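Local coordinates for putative triphosphoribosyl-dephospho-coA synthase (Archaeoglobus fulgidus DSM 4304, PDB 3H9P), which is of unproven function but belongs to the CitG family and may be an ATP-binding triphosphoribosyl-dephospho-CoA synthase, at residues V30-I36 and V65-W71; A60-L64 and I146-L150; R84-R88 and I131-E135. All coordinates share one frame; numbering follows the deposited sequence.

Contact 1. Residues V30-I36 and V65-W71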
ATOM      1  N   VAL A  30       7.195  27.884  -4.893  1.00 23.92           N
ATOM      2  CA  VAL A  30       5.836  27.399  -5.012  1.00 23.41           C
ATOM      3  C   VAL A  30       4.820  28.536  -5.011  1.00 24.46           C
ATOM      4  O   VAL A  30       3.898  28.562  -5.861  1.00 23.39           O
ATOM      5  CB  VAL A  30       5.545  26.352  -3.873  1.00 25.21           C
ATOM      6  CG1 VAL A  30       4.065  25.995  -3.776  1.00 22.09           C
ATOM      7  CG2 VAL A  30       6.475  25.073  -4.016  1.00 22.93           C
ATOM      8  N   ALA A  31       4.971  29.481  -4.060  1.00 23.89           N
ATOM      9  CA  ALA A  31       4.068  30.647  -4.012  1.00 24.42           C
ATOM     10  C   ALA A  31       4.065  31.481  -5.318  1.00 25.17           C
ATOM     11  O   ALA A  31       3.015  32.023  -5.725  1.00 25.78           O
ATOM     12  CB  ALA A  31       4.384  31.534  -2.805  1.00 23.98           C
ATOM     13  N   GLU A  32       5.230  31.554  -5.965  1.00 25.52           N
ATOM     14  CA  GLU A  32       5.412  32.222  -7.255  1.00 26.65           C
ATOM     15  C   GLU A  32       4.933  31.404  -8.469  1.00 26.39           C
ATOM     16  O   GLU A  32       4.138  31.889  -9.270  1.00 25.68           O
ATOM     17  CB  GLU A  32       6.890  32.570  -7.440  1.00 27.22           C
ATOM     18  CG  GLU A  32       7.097  33.557  -8.559  1.00 30.68           C
ATOM     19  CD  GLU A  32       8.516  33.632  -9.053  1.00 37.24           C
ATOM     20  OE1 GLU A  32       9.250  32.600  -9.039  1.00 39.87           O
ATOM     21  OE2 GLU A  32       8.891  34.742  -9.485  1.00 40.49           O
ATOM     22  N   LYS A  33       5.410  30.169  -8.613  1.00 26.55           N
ATOM     23  CA  LYS A  33       5.082  29.381  -9.813  1.00 27.14           C
ATOM     24  C   LYS A  33       3.818  28.505  -9.714  1.00 27.29           C
ATOM     25  O   LYS A  33       3.201  28.213 -10.729  1.00 26.86           O
ATOM     26  CB  LYS A  33       6.275  28.527 -10.286  1.00 27.65           C
ATOM     27  CG  LYS A  33       7.610  29.282 -10.467  1.00 28.55           C
ATOM     28  CD  LYS A  33       8.646  28.315 -11.045  1.00 31.41           C
ATOM     29  CE  LYS A  33       9.874  29.055 -11.534  1.00 36.15           C
ATOM     30  NZ  LYS A  33      10.778  29.394 -10.402  1.00 37.47           N
ATOM     31  N   ARG A  34       3.467  28.070  -8.504  1.00 27.39           N
ATOM     32  CA  ARG A  34       2.249  27.273  -8.242  1.00 28.54           C
ATOM     33  C   ARG A  34       2.392  25.849  -8.795  1.00 28.75           C
ATOM     34  O   ARG A  34       1.426  25.225  -9.214  1.00 28.40           O
ATOM     35  CB  ARG A  34       0.999  27.940  -8.860  1.00 27.88           C
ATOM     36  CG  ARG A  34       0.941  29.435  -8.753  1.00 28.53           C
ATOM     37  CD  ARG A  34       0.315  29.884  -7.474  1.00 29.65           C
ATOM     38  NE  ARG A  34       0.188  31.342  -7.386  1.00 29.05           N
ATOM     39  CZ  ARG A  34      -0.666  31.985  -6.582  1.00 29.25           C
ATOM     40  NH1 ARG A  34      -1.498  31.314  -5.773  1.00 26.12           N
ATOM     41  NH2 ARG A  34      -0.696  33.318  -6.583  1.00 28.20           N
ATOM     42  N   ILE A  35       3.615  25.365  -8.785  1.00 29.60           N
ATOM     43  CA  ILE A  35       4.037  24.119  -9.383  1.00 30.22           C
ATOM     44  C   ILE A  35       4.008  23.036  -8.309  1.00 30.15           C
ATOM     45  O   ILE A  35       4.924  22.972  -7.515  1.00 30.53           O
ATOM     46  CB  ILE A  35       5.532  24.314  -9.705  1.00 31.02           C
ATOM     47  CG1 ILE A  35       6.109  25.304  -8.618  1.00 33.94           C
ATOM     48  CG2 ILE A  35       5.726  24.781 -11.149  1.00 28.95           C
ATOM     49  CD1 ILE A  35       7.480  24.978  -7.990  1.00 35.28           C
ATOM     50  N   ILE A  36       3.023  22.147  -8.279  1.00 30.59           N
ATOM     51  CA  ILE A  36       2.924  21.251  -7.114  1.00 30.41           C
ATOM     52  C   ILE A  36       4.066  20.210  -7.047  1.00 30.03           C
ATOM     53  O   ILE A  36       4.825  20.195  -6.081  1.00 28.25           O
ATOM     54  CB  ILE A  36       1.534  20.568  -6.952  1.00 31.12           C
ATOM     55  CG1 ILE A  36       0.380  21.590  -6.923  1.00 32.72           C
ATOM     56  CG2 ILE A  36       1.506  19.611  -5.686  1.00 31.05           C
ATOM     57  CD1 ILE A  36       0.512  22.683  -5.940  1.00 35.22           C
ATOM     58  N   VAL A  65       2.949  21.871   0.284  1.00 29.55           N
ATOM     59  CA  VAL A  65       3.141  22.492  -0.999  1.00 28.57           C
ATOM     60  C   VAL A  65       1.814  22.853  -1.701  1.00 28.66           C
ATOM     61  O   VAL A  65       1.686  23.951  -2.257  1.00 29.15           O
ATOM     62  CB  VAL A  65       4.160  21.648  -1.851  1.00 28.40           C
ATOM     63  CG1 VAL A  65       4.166  22.054  -3.267  1.00 25.98           C
ATOM     64  CG2 VAL A  65       5.550  21.768  -1.229  1.00 25.37           C
ATOM     65  N   PRO A  66       0.814  21.954  -1.689  1.00 28.81           N
ATOM     66  CA  PRO A  66      -0.442  22.385  -2.339  1.00 28.84           C
ATOM     67  C   PRO A  66      -1.142  23.558  -1.644  1.00 28.80           C
ATOM     68  O   PRO A  66      -1.768  24.366  -2.338  1.00 28.39           O
ATOM     69  CB  PRO A  66      -1.332  21.144  -2.253  1.00 28.38           C
ATOM     70  CG  PRO A  66      -0.413  20.040  -2.177  1.00 28.39           C
ATOM     71  CD  PRO A  66       0.755  20.527  -1.346  1.00 28.78           C
ATOM     72  N   LEU A  67      -1.042  23.637  -0.307  1.00 28.21           N
ATOM     73  CA  LEU A  67      -1.602  24.775   0.412  1.00 28.01           C
ATOM     74  C   LEU A  67      -0.812  26.036   0.130  1.00 27.99           C
ATOM     75  O   LEU A  67      -1.396  27.080  -0.052  1.00 26.94           O
ATOM     76  CB  LEU A  67      -1.656  24.533   1.928  1.00 27.14           C
ATOM     77  CG  LEU A  67      -2.363  23.243   2.364  1.00 25.64           C
ATOM     78  CD1 LEU A  67      -2.059  22.931   3.834  1.00 23.21           C
ATOM     79  CD2 LEU A  67      -3.837  23.214   2.008  1.00 19.13           C
ATOM     80  N   ILE A  68       0.520  25.923   0.076  1.00 27.81           N
ATOM     81  CA  ILE A  68       1.336  27.072  -0.228  1.00 28.44           C
ATOM     82  C   ILE A  68       1.113  27.589  -1.663  1.00 29.41           C
ATOM     83  O   ILE A  68       1.212  28.779  -1.931  1.00 28.79           O
ATOM     84  CB  ILE A  68       2.806  26.825   0.097  1.00 29.11           C
ATOM     85  CG1 ILE A  68       2.918  26.611   1.636  1.00 30.96           C
ATOM     86  CG2 ILE A  68       3.666  28.052  -0.384  1.00 27.25           C
ATOM     87  CD1 ILE A  68       4.216  25.983   2.169  1.00 33.08           C
ATOM     88  N   SER A  69       0.771  26.693  -2.572  1.00 30.21           N
ATOM     89  CA  SER A  69       0.547  27.082  -3.960  1.00 31.15           C
ATOM     90  C   SER A  69      -0.687  27.940  -4.060  1.00 30.44           C
ATOM     91  O   SER A  69      -0.847  28.672  -5.026  1.00 30.21           O
ATOM     92  CB  SER A  69       0.409  25.859  -4.873  1.00 31.52           C
ATOM     93  OG  SER A  69      -0.896  25.321  -4.773  1.00 31.53           O
ATOM     94  N   SER A  70      -1.535  27.857  -3.032  1.00 30.25           N
ATOM     95  CA  SER A  70      -2.767  28.663  -2.944  1.00 29.31           C
ATOM     96  C   SER A  70      -2.732  29.670  -1.780  1.00 27.78           C
ATOM     97  O   SER A  70      -3.787  30.059  -1.257  1.00 28.77           O
ATOM     98  CB  SER A  70      -3.966  27.733  -2.758  1.00 29.79           C
ATOM     99  OG  SER A  70      -3.942  26.689  -3.716  1.00 32.37           O
ATOM    100  N   TRP A  71      -1.536  30.080  -1.382  1.00 26.51           N
ATOM    101  CA  TRP A  71      -1.300  30.999  -0.249  1.00 25.68           C
ATOM    102  C   TRP A  71      -2.145  32.272  -0.194  1.00 25.89           C
ATOM    103  O   TRP A  71      -2.350  32.814   0.888  1.00 25.91           O
ATOM    104  CB  TRP A  71       0.153  31.410  -0.197  1.00 25.78           C
ATOM    105  CG  TRP A  71       0.596  32.191  -1.372  1.00 24.25           C
ATOM    106  CD1 TRP A  71       1.067  31.695  -2.574  1.00 20.87           C
ATOM    107  CD2 TRP A  71       0.644  33.619  -1.473  1.00 23.48           C
ATOM    108  NE1 TRP A  71       1.396  32.752  -3.414  1.00 21.93           N
ATOM    109  CE2 TRP A  71       1.143  33.934  -2.759  1.00 23.87           C
ATOM    110  CE3 TRP A  71       0.306  34.663  -0.600  1.00 22.98           C
ATOM    111  CZ2 TRP A  71       1.296  35.254  -3.195  1.00 25.63           C
ATOM    112  CZ3 TRP A  71       0.465  35.957  -1.017  1.00 24.53           C
ATOM    113  CH2 TRP A  71       0.949  36.254  -2.316  1.00 26.22           C
TER
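Ser69 and Ile36 meet where the end of helix 58-68 passes the turn between helices 24-33 and 36-46. Ile36 sends its CD1 methyl into the side chain of Ser69. The packing is tight: CD1 of Ile36 lies 3.4 Å from CB of Ser69. CG2 of Ile36 touches CG of Pro66, and the two side chains cross at about a right angle. The hydroxyl of Ser69 sits between its own backbone N and carbonyl carbon (chi1 80°). That position turns OG back along the helix, where it gives a hydrogen bond to Pro66 O at 2.8 Å.

Val30 packs beside this pair. Its CG1 branch reaches Val65 O at 3.5 Å and Ser69 N at 3.6 Å. Its CG2 branch touches CG1 of Val65.

Arg34 follows the end of helix 24-33 and has positive phi. Its chain bends at chi2 and brings NH1 to Ser69 O at 2.8 Å. The oxygen is tilted somewhat from the guanidinium plane. Asp72 forms a salt bridge with the same NH1. Trp71 NE1 lies over one face of the guanidinium, offset toward the rim, and donates to Ala31 O at 2.9 Å. Ala31 O lies at the edge of the indole, near its plane.

The chemistry is thus divided. Aliphatic groups, with Pro66 and Ser69, fill the buried side. At the outer side, Arg34 and Trp71 each give an N-H to a carbonyl of the opposite segment, so the two segments are tied in both directions.

Contact 2. Residues A60-L64 and I146-L150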
ATOM      1  N   ALA A  60       4.974  15.933   5.227  1.00 29.07           N
ATOM      2  CA  ALA A  60       4.751  17.337   5.551  1.00 28.69           C
ATOM      3  C   ALA A  60       4.763  18.177   4.264  1.00 28.71           C
ATOM      4  O   ALA A  60       3.817  18.965   4.025  1.00 27.72           O
ATOM      5  CB  ALA A  60       5.744  17.822   6.552  1.00 27.40           C
ATOM      6  N   PHE A  61       5.775  17.959   3.408  1.00 28.37           N
ATOM      7  CA  PHE A  61       5.881  18.696   2.109  1.00 29.19           C
ATOM      8  C   PHE A  61       4.796  18.417   1.105  1.00 29.17           C
ATOM      9  O   PHE A  61       4.338  19.321   0.341  1.00 29.43           O
ATOM     10  CB  PHE A  61       7.237  18.412   1.453  1.00 29.94           C
ATOM     11  CG  PHE A  61       8.413  18.890   2.271  1.00 30.72           C
ATOM     12  CD1 PHE A  61       8.353  20.109   2.962  1.00 30.78           C
ATOM     13  CD2 PHE A  61       9.581  18.176   2.290  1.00 33.99           C
ATOM     14  CE1 PHE A  61       9.418  20.587   3.661  1.00 30.20           C
ATOM     15  CE2 PHE A  61      10.682  18.641   3.001  1.00 37.06           C
ATOM     16  CZ  PHE A  61      10.587  19.862   3.699  1.00 36.66           C
ATOM     17  N   LEU A  62       4.381  17.155   1.070  1.00 29.32           N
ATOM     18  CA  LEU A  62       3.300  16.766   0.166  1.00 28.61           C
ATOM     19  C   LEU A  62       1.976  17.412   0.620  1.00 28.24           C
ATOM     20  O   LEU A  62       1.103  17.690  -0.195  1.00 27.39           O
ATOM     21  CB  LEU A  62       3.190  15.240   0.090  1.00 28.16           C
ATOM     22  CG  LEU A  62       2.147  14.583  -0.800  1.00 29.76           C
ATOM     23  CD1 LEU A  62       2.205  15.063  -2.281  1.00 28.29           C
ATOM     24  CD2 LEU A  62       2.262  13.039  -0.675  1.00 27.74           C
ATOM     25  N   LEU A  63       1.838  17.610   1.926  1.00 27.75           N
ATOM     26  CA  LEU A  63       0.698  18.313   2.492  1.00 29.14           C
ATOM     27  C   LEU A  63       0.829  19.827   2.271  1.00 30.38           C
ATOM     28  O   LEU A  63      -0.132  20.495   1.818  1.00 31.32           O
ATOM     29  CB  LEU A  63       0.524  18.014   3.994  1.00 28.85           C
ATOM     30  CG  LEU A  63      -0.035  16.659   4.466  1.00 28.09           C
ATOM     31  CD1 LEU A  63       0.112  16.465   5.987  1.00 24.50           C
ATOM     32  CD2 LEU A  63      -1.529  16.500   4.043  1.00 23.56           C
ATOM     33  N   LEU A  64       2.004  20.370   2.542  1.00 29.82           N
ATOM     34  CA  LEU A  64       2.143  21.845   2.564  1.00 30.12           C
ATOM     35  C   LEU A  64       2.256  22.504   1.223  1.00 30.15           C
ATOM     36  O   LEU A  64       1.717  23.564   1.027  1.00 31.77           O
ATOM     37  CB  LEU A  64       3.335  22.271   3.413  1.00 30.16           C
ATOM     38  CG  LEU A  64       3.150  22.077   4.925  1.00 30.77           C
ATOM     39  CD1 LEU A  64       4.566  22.077   5.537  1.00 33.38           C
ATOM     40  CD2 LEU A  64       2.270  23.162   5.561  1.00 28.32           C
ATOM     41  N   ILE A 146      -2.596  11.255   4.154  1.00 26.36           N
ATOM     42  CA  ILE A 146      -2.168  12.425   3.372  1.00 26.27           C
ATOM     43  C   ILE A 146      -2.900  12.435   2.034  1.00 26.92           C
ATOM     44  O   ILE A 146      -3.331  13.509   1.567  1.00 26.36           O
ATOM     45  CB  ILE A 146      -0.618  12.483   3.222  1.00 26.65           C
ATOM     46  CG1 ILE A 146       0.007  12.923   4.545  1.00 27.80           C
ATOM     47  CG2 ILE A 146      -0.131  13.396   2.051  1.00 23.74           C
ATOM     48  CD1 ILE A 146       1.462  12.401   4.731  1.00 28.17           C
ATOM     49  N   ALA A 147      -3.058  11.238   1.451  1.00 27.52           N
ATOM     50  CA  ALA A 147      -3.754  11.039   0.151  1.00 28.39           C
ATOM     51  C   ALA A 147      -5.188  11.558   0.203  1.00 28.33           C
ATOM     52  O   ALA A 147      -5.675  12.269  -0.673  1.00 28.88           O
ATOM     53  CB  ALA A 147      -3.763   9.537  -0.209  1.00 27.81           C
ATOM     54  N   ARG A 148      -5.837  11.159   1.279  1.00 28.17           N
ATOM     55  CA  ARG A 148      -7.187  11.544   1.653  1.00 27.54           C
ATOM     56  C   ARG A 148      -7.364  13.062   1.893  1.00 27.31           C
ATOM     57  O   ARG A 148      -8.371  13.623   1.484  1.00 28.24           O
ATOM     58  CB  ARG A 148      -7.504  10.711   2.883  1.00 26.83           C
ATOM     59  CG  ARG A 148      -8.593  11.153   3.826  1.00 28.54           C
ATOM     60  CD  ARG A 148      -9.011   9.880   4.451  1.00 30.84           C
ATOM     61  NE  ARG A 148      -9.175   9.946   5.880  1.00 31.99           N
ATOM     62  CZ  ARG A 148      -9.083   8.887   6.664  1.00 30.44           C
ATOM     63  NH1 ARG A 148      -8.766   7.701   6.147  1.00 30.20           N
ATOM     64  NH2 ARG A 148      -9.285   9.024   7.964  1.00 30.26           N
ATOM     65  N   GLU A 149      -6.397  13.717   2.536  1.00 27.53           N
ATOM     66  CA  GLU A 149      -6.314  15.190   2.565  1.00 28.15           C
ATOM     67  C   GLU A 149      -6.164  15.804   1.158  1.00 28.54           C
ATOM     68  O   GLU A 149      -6.692  16.890   0.867  1.00 28.63           O
ATOM     69  CB  GLU A 149      -5.094  15.645   3.397  1.00 27.24           C
ATOM     70  CG  GLU A 149      -5.217  15.351   4.871  1.00 30.72           C
ATOM     71  CD  GLU A 149      -6.267  16.214   5.537  1.00 33.09           C
ATOM     72  OE1 GLU A 149      -5.984  17.377   5.874  1.00 35.59           O
ATOM     73  OE2 GLU A 149      -7.386  15.732   5.702  1.00 36.28           O
ATOM     74  N   LEU A 150      -5.386  15.151   0.301  1.00 28.22           N
ATOM     75  CA  LEU A 150      -5.144  15.731  -0.996  1.00 28.61           C
ATOM     76  C   LEU A 150      -6.402  15.625  -1.841  1.00 28.75           C
ATOM     77  O   LEU A 150      -6.608  16.441  -2.756  1.00 29.07           O
ATOM     78  CB  LEU A 150      -3.917  15.105  -1.681  1.00 28.96           C
ATOM     79  CG  LEU A 150      -2.639  15.987  -1.535  1.00 29.55           C
ATOM     80  CD1 LEU A 150      -2.213  16.099  -0.110  1.00 29.61           C
ATOM     81  CD2 LEU A 150      -1.469  15.504  -2.393  1.00 26.95           C
TER
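Ile146 overlaps two neighbouring leucines, Leu62 and Leu63, and each of its branches lies mainly on one of them. CG2 of Ile146 lies 3.6 Å from CD2 of Leu62. CG1 lies 3.7 Å from CG of Leu63, with CD1 of that leucine almost as near. The first torsion of Ile146 (chi1 -74°) sets CG2 anti to the backbone N and CG1 beside it, which parts the two branches between the leucines.

One turn later, Leu150 continues the row. It meets Leu62 at about a right angle, and its CD2 is 3.7 Å from CD1 of Leu62. Its other methyl, CD1, rests 3.7 Å from Leu62 O. Leu62 is therefore touched by residues from two successive turns.

Leu63 also spans a turn. Its CD2 lies 3.7 Å from CB of Glu149 and approaches CD1 of Leu150 more loosely. Glu149 offers only its aliphatic base here. Its chain bends at chi2, and its buried carboxylate is satisfied outside the contact. OE2 accepts from Ile156 N and OE1 bonds with Ser157 OG, so the charge is held at the start of helix 155-167.

The surroundings are helical too. Helix 230-246 covers another side of Leu63 through Asp234 and Ser238, while Met137 of helix 133-138 packs on Leu150.

The two segments run nearly parallel, 8° apart, with their axes 10.1 Å apart at closest approach. This is side-by-side packing of parallel helices through aliphatic side chains, near the centre of the all-alpha fold of this CitG-family protein.

Contact 3. Residues R84-R88 and I131-E135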
ATOM      1  N   ARG A  84      -7.165  22.089  -3.317  1.00 29.97           N
ATOM      2  CA  ARG A  84      -7.829  20.937  -3.941  1.00 30.99           C
ATOM      3  C   ARG A  84      -8.053  21.186  -5.441  1.00 31.04           C
ATOM      4  O   ARG A  84      -7.816  20.300  -6.263  1.00 30.75           O
ATOM      5  CB  ARG A  84      -9.155  20.657  -3.267  1.00 30.96           C
ATOM      6  CG  ARG A  84      -9.946  19.571  -3.922  1.00 33.51           C
ATOM      7  CD  ARG A  84     -11.198  19.375  -3.151  1.00 38.14           C
ATOM      8  NE  ARG A  84     -11.607  17.989  -3.080  1.00 41.72           N
ATOM      9  CZ  ARG A  84     -12.801  17.599  -2.622  1.00 46.60           C
ATOM     10  NH1 ARG A  84     -13.696  18.504  -2.199  1.00 47.01           N
ATOM     11  NH2 ARG A  84     -13.110  16.303  -2.594  1.00 46.40           N
ATOM     12  N   ASN A  85      -8.525  22.381  -5.778  1.00 30.80           N
ATOM     13  CA  ASN A  85      -8.729  22.769  -7.169  1.00 31.51           C
ATOM     14  C   ASN A  85      -7.426  22.763  -7.993  1.00 30.72           C
ATOM     15  O   ASN A  85      -7.376  22.208  -9.083  1.00 29.83           O
ATOM     16  CB  ASN A  85      -9.423  24.128  -7.230  1.00 31.89           C
ATOM     17  CG  ASN A  85     -10.908  24.054  -6.808  1.00 36.60           C
ATOM     18  OD1 ASN A  85     -11.552  23.000  -6.917  1.00 40.76           O
ATOM     19  ND2 ASN A  85     -11.457  25.176  -6.343  1.00 38.69           N
ATOM     20  N   ARG A  86      -6.357  23.340  -7.452  1.00 29.81           N
ATOM     21  CA  ARG A  86      -5.075  23.226  -8.104  1.00 29.78           C
ATOM     22  C   ARG A  86      -4.608  21.774  -8.231  1.00 28.69           C
ATOM     23  O   ARG A  86      -3.998  21.404  -9.222  1.00 28.63           O
ATOM     24  CB  ARG A  86      -4.006  24.091  -7.425  1.00 30.24           C
ATOM     25  CG  ARG A  86      -4.150  25.551  -7.747  1.00 33.58           C
ATOM     26  CD  ARG A  86      -2.941  26.411  -7.242  1.00 38.38           C
ATOM     27  NE  ARG A  86      -3.066  27.744  -7.834  1.00 41.30           N
ATOM     28  CZ  ARG A  86      -3.759  28.743  -7.281  1.00 42.99           C
ATOM     29  NH1 ARG A  86      -4.353  28.589  -6.093  1.00 43.12           N
ATOM     30  NH2 ARG A  86      -3.858  29.900  -7.921  1.00 43.34           N
ATOM     31  N   LEU A  87      -4.904  20.946  -7.238  1.00 28.29           N
ATOM     32  CA  LEU A  87      -4.508  19.519  -7.291  1.00 28.36           C
ATOM     33  C   LEU A  87      -5.185  18.773  -8.438  1.00 28.49           C
ATOM     34  O   LEU A  87      -4.561  17.936  -9.118  1.00 27.87           O
ATOM     35  CB  LEU A  87      -4.811  18.829  -5.948  1.00 27.98           C
ATOM     36  CG  LEU A  87      -3.785  19.109  -4.857  1.00 28.38           C
ATOM     37  CD1 LEU A  87      -4.388  18.825  -3.464  1.00 27.69           C
ATOM     38  CD2 LEU A  87      -2.486  18.326  -5.066  1.00 22.91           C
ATOM     39  N   ARG A  88      -6.468  19.086  -8.647  1.00 28.22           N
ATOM     40  CA  ARG A  88      -7.238  18.525  -9.742  1.00 28.36           C
ATOM     41  C   ARG A  88      -6.696  19.019 -11.096  1.00 29.19           C
ATOM     42  O   ARG A  88      -6.864  18.352 -12.102  1.00 29.63           O
ATOM     43  CB  ARG A  88      -8.717  18.923  -9.645  1.00 27.83           C
ATOM     44  CG  ARG A  88      -9.475  18.528  -8.400  1.00 28.37           C
ATOM     45  CD  ARG A  88     -10.914  19.129  -8.461  1.00 35.37           C
ATOM     46  NE  ARG A  88     -11.794  18.526  -7.456  1.00 41.94           N
ATOM     47  CZ  ARG A  88     -12.426  19.166  -6.464  1.00 43.71           C
ATOM     48  NH1 ARG A  88     -12.333  20.490  -6.334  1.00 42.61           N
ATOM     49  NH2 ARG A  88     -13.178  18.464  -5.604  1.00 43.09           N
ATOM     50  N   ILE A 131      -2.044   9.999 -15.366  1.00 29.27           N
ATOM     51  CA  ILE A 131      -2.656  10.033 -14.053  1.00 27.40           C
ATOM     52  C   ILE A 131      -2.068  11.177 -13.258  1.00 27.25           C
ATOM     53  O   ILE A 131      -0.898  11.135 -12.814  1.00 27.56           O
ATOM     54  CB  ILE A 131      -2.554   8.688 -13.295  1.00 27.25           C
ATOM     55  CG1 ILE A 131      -3.117   7.560 -14.177  1.00 25.65           C
ATOM     56  CG2 ILE A 131      -3.282   8.790 -11.970  1.00 23.90           C
ATOM     57  CD1 ILE A 131      -3.218   6.145 -13.515  1.00 25.47           C
ATOM     58  N   ASN A 132      -2.885  12.212 -13.083  1.00 26.12           N
ATOM     59  CA  ASN A 132      -2.423  13.365 -12.369  1.00 25.83           C
ATOM     60  C   ASN A 132      -2.331  13.091 -10.854  1.00 26.23           C
ATOM     61  O   ASN A 132      -2.673  12.010 -10.369  1.00 25.98           O
ATOM     62  CB  ASN A 132      -3.234  14.591 -12.754  1.00 25.52           C
ATOM     63  CG  ASN A 132      -4.503  14.758 -11.947  1.00 25.19           C
ATOM     64  OD1 ASN A 132      -4.747  14.086 -10.960  1.00 21.91           O
ATOM     65  ND2 ASN A 132      -5.314  15.705 -12.371  1.00 26.81           N
ATOM     66  N   LEU A 133      -1.854  14.052 -10.096  1.00 26.41           N
ATOM     67  CA  LEU A 133      -1.518  13.759  -8.717  1.00 26.44           C
ATOM     68  C   LEU A 133      -2.795  13.528  -7.924  1.00 26.76           C
ATOM     69  O   LEU A 133      -2.822  12.769  -6.966  1.00 26.50           O
ATOM     70  CB  LEU A 133      -0.724  14.906  -8.130  1.00 25.48           C
ATOM     71  CG  LEU A 133      -0.327  14.841  -6.659  1.00 25.77           C
ATOM     72  CD1 LEU A 133       0.608  13.591  -6.385  1.00 20.70           C
ATOM     73  CD2 LEU A 133       0.369  16.163  -6.356  1.00 25.25           C
ATOM     74  N   TYR A 134      -3.862  14.194  -8.355  1.00 27.49           N
ATOM     75  CA  TYR A 134      -5.152  14.097  -7.691  1.00 27.30           C
ATOM     76  C   TYR A 134      -5.709  12.704  -7.893  1.00 26.76           C
ATOM     77  O   TYR A 134      -6.080  12.030  -6.922  1.00 26.62           O
ATOM     78  CB  TYR A 134      -6.096  15.153  -8.239  1.00 26.71           C
ATOM     79  CG  TYR A 134      -7.453  15.138  -7.606  1.00 29.25           C
ATOM     80  CD1 TYR A 134      -7.633  15.666  -6.331  1.00 31.02           C
ATOM     81  CD2 TYR A 134      -8.573  14.628  -8.290  1.00 30.04           C
ATOM     82  CE1 TYR A 134      -8.871  15.697  -5.735  1.00 33.79           C
ATOM     83  CE2 TYR A 134      -9.850  14.645  -7.686  1.00 33.03           C
ATOM     84  CZ  TYR A 134      -9.971  15.194  -6.404  1.00 34.25           C
ATOM     85  OH  TYR A 134     -11.159  15.242  -5.743  1.00 36.36           O
ATOM     86  N   GLU A 135      -5.739  12.283  -9.155  1.00 26.79           N
ATOM     87  CA  GLU A 135      -6.281  10.968  -9.553  1.00 26.93           C
ATOM     88  C   GLU A 135      -5.488   9.846  -8.907  1.00 26.21           C
ATOM     89  O   GLU A 135      -6.049   8.884  -8.416  1.00 26.16           O
ATOM     90  CB  GLU A 135      -6.312  10.823 -11.080  1.00 26.23           C
ATOM     91  CG  GLU A 135      -7.114  11.940 -11.741  1.00 28.72           C
ATOM     92  CD  GLU A 135      -6.849  12.127 -13.239  1.00 32.43           C
ATOM     93  OE1 GLU A 135      -5.696  11.999 -13.722  1.00 33.55           O
ATOM     94  OE2 GLU A 135      -7.824  12.433 -13.955  1.00 36.01           O
TER
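The ring face of Tyr134 covers the aliphatic chain of Arg88. CG of Arg88 stands over the centre of the ring, 3.7 Å from the centroid and 2° off the normal, a CH-pi contact. The two side chains run alongside each other in the same direction, but the guanidinium is turned 61° from the ring plane. Tyr134 has CG anti to its backbone N (chi1 -180°), which carries the ring across to helix 76-88. Its CB lies 3.3 Å from Leu87 O. Deeper in, CD2 of Leu87 meets CD2 of Leu133 at 3.8 Å.

The next shell fixes these groups. The hydroxyl of Tyr134 hydrogen-bonds with Val151 O, and Arg84 NH2 donates to the same carbonyl. Helix 133-138 is set by a capping box. Asn132 OD1 accepts from Glu135 N at 2.7 Å, nearly straight on to the carbonyl oxygen. In return, Asn132 N gives a hydrogen bond to Glu135 OE1 at 2.9 Å. Thr90 OG1 bonds with both Leu87 O and Leu133 N. Further out, Lys129 of the second subunit forms a salt bridge with Glu135.

The direct contact is thus mainly carbon against carbon and ring. Tyr134 uses its face for an arginine methylene and its hydroxyl for a backbone carbonyl, while the side chains of Asn132 and Glu135 cap the helix start.

Contact 2 lies in the core, its centre about 5 Å from that of the chain, and is made almost wholly by aliphatic groups. Contacts 1 and 3 lie farther out, their centres about 15 and 16 Å from the chain centre. Both add arginine and an aromatic ring at their outer sides. In contact 1 these groups donate to backbone across the interface; in contact 3 the clear polar bonds lie within a segment or beyond it. Contacts 1 and 2 share helix 58-68, and helix 76-88 of contact 3 follows it in the chain. Ile36 packs on Leu133, and Leu150 O touches Leu87, so the three join continuously. Only contact 3 reaches the second subunit.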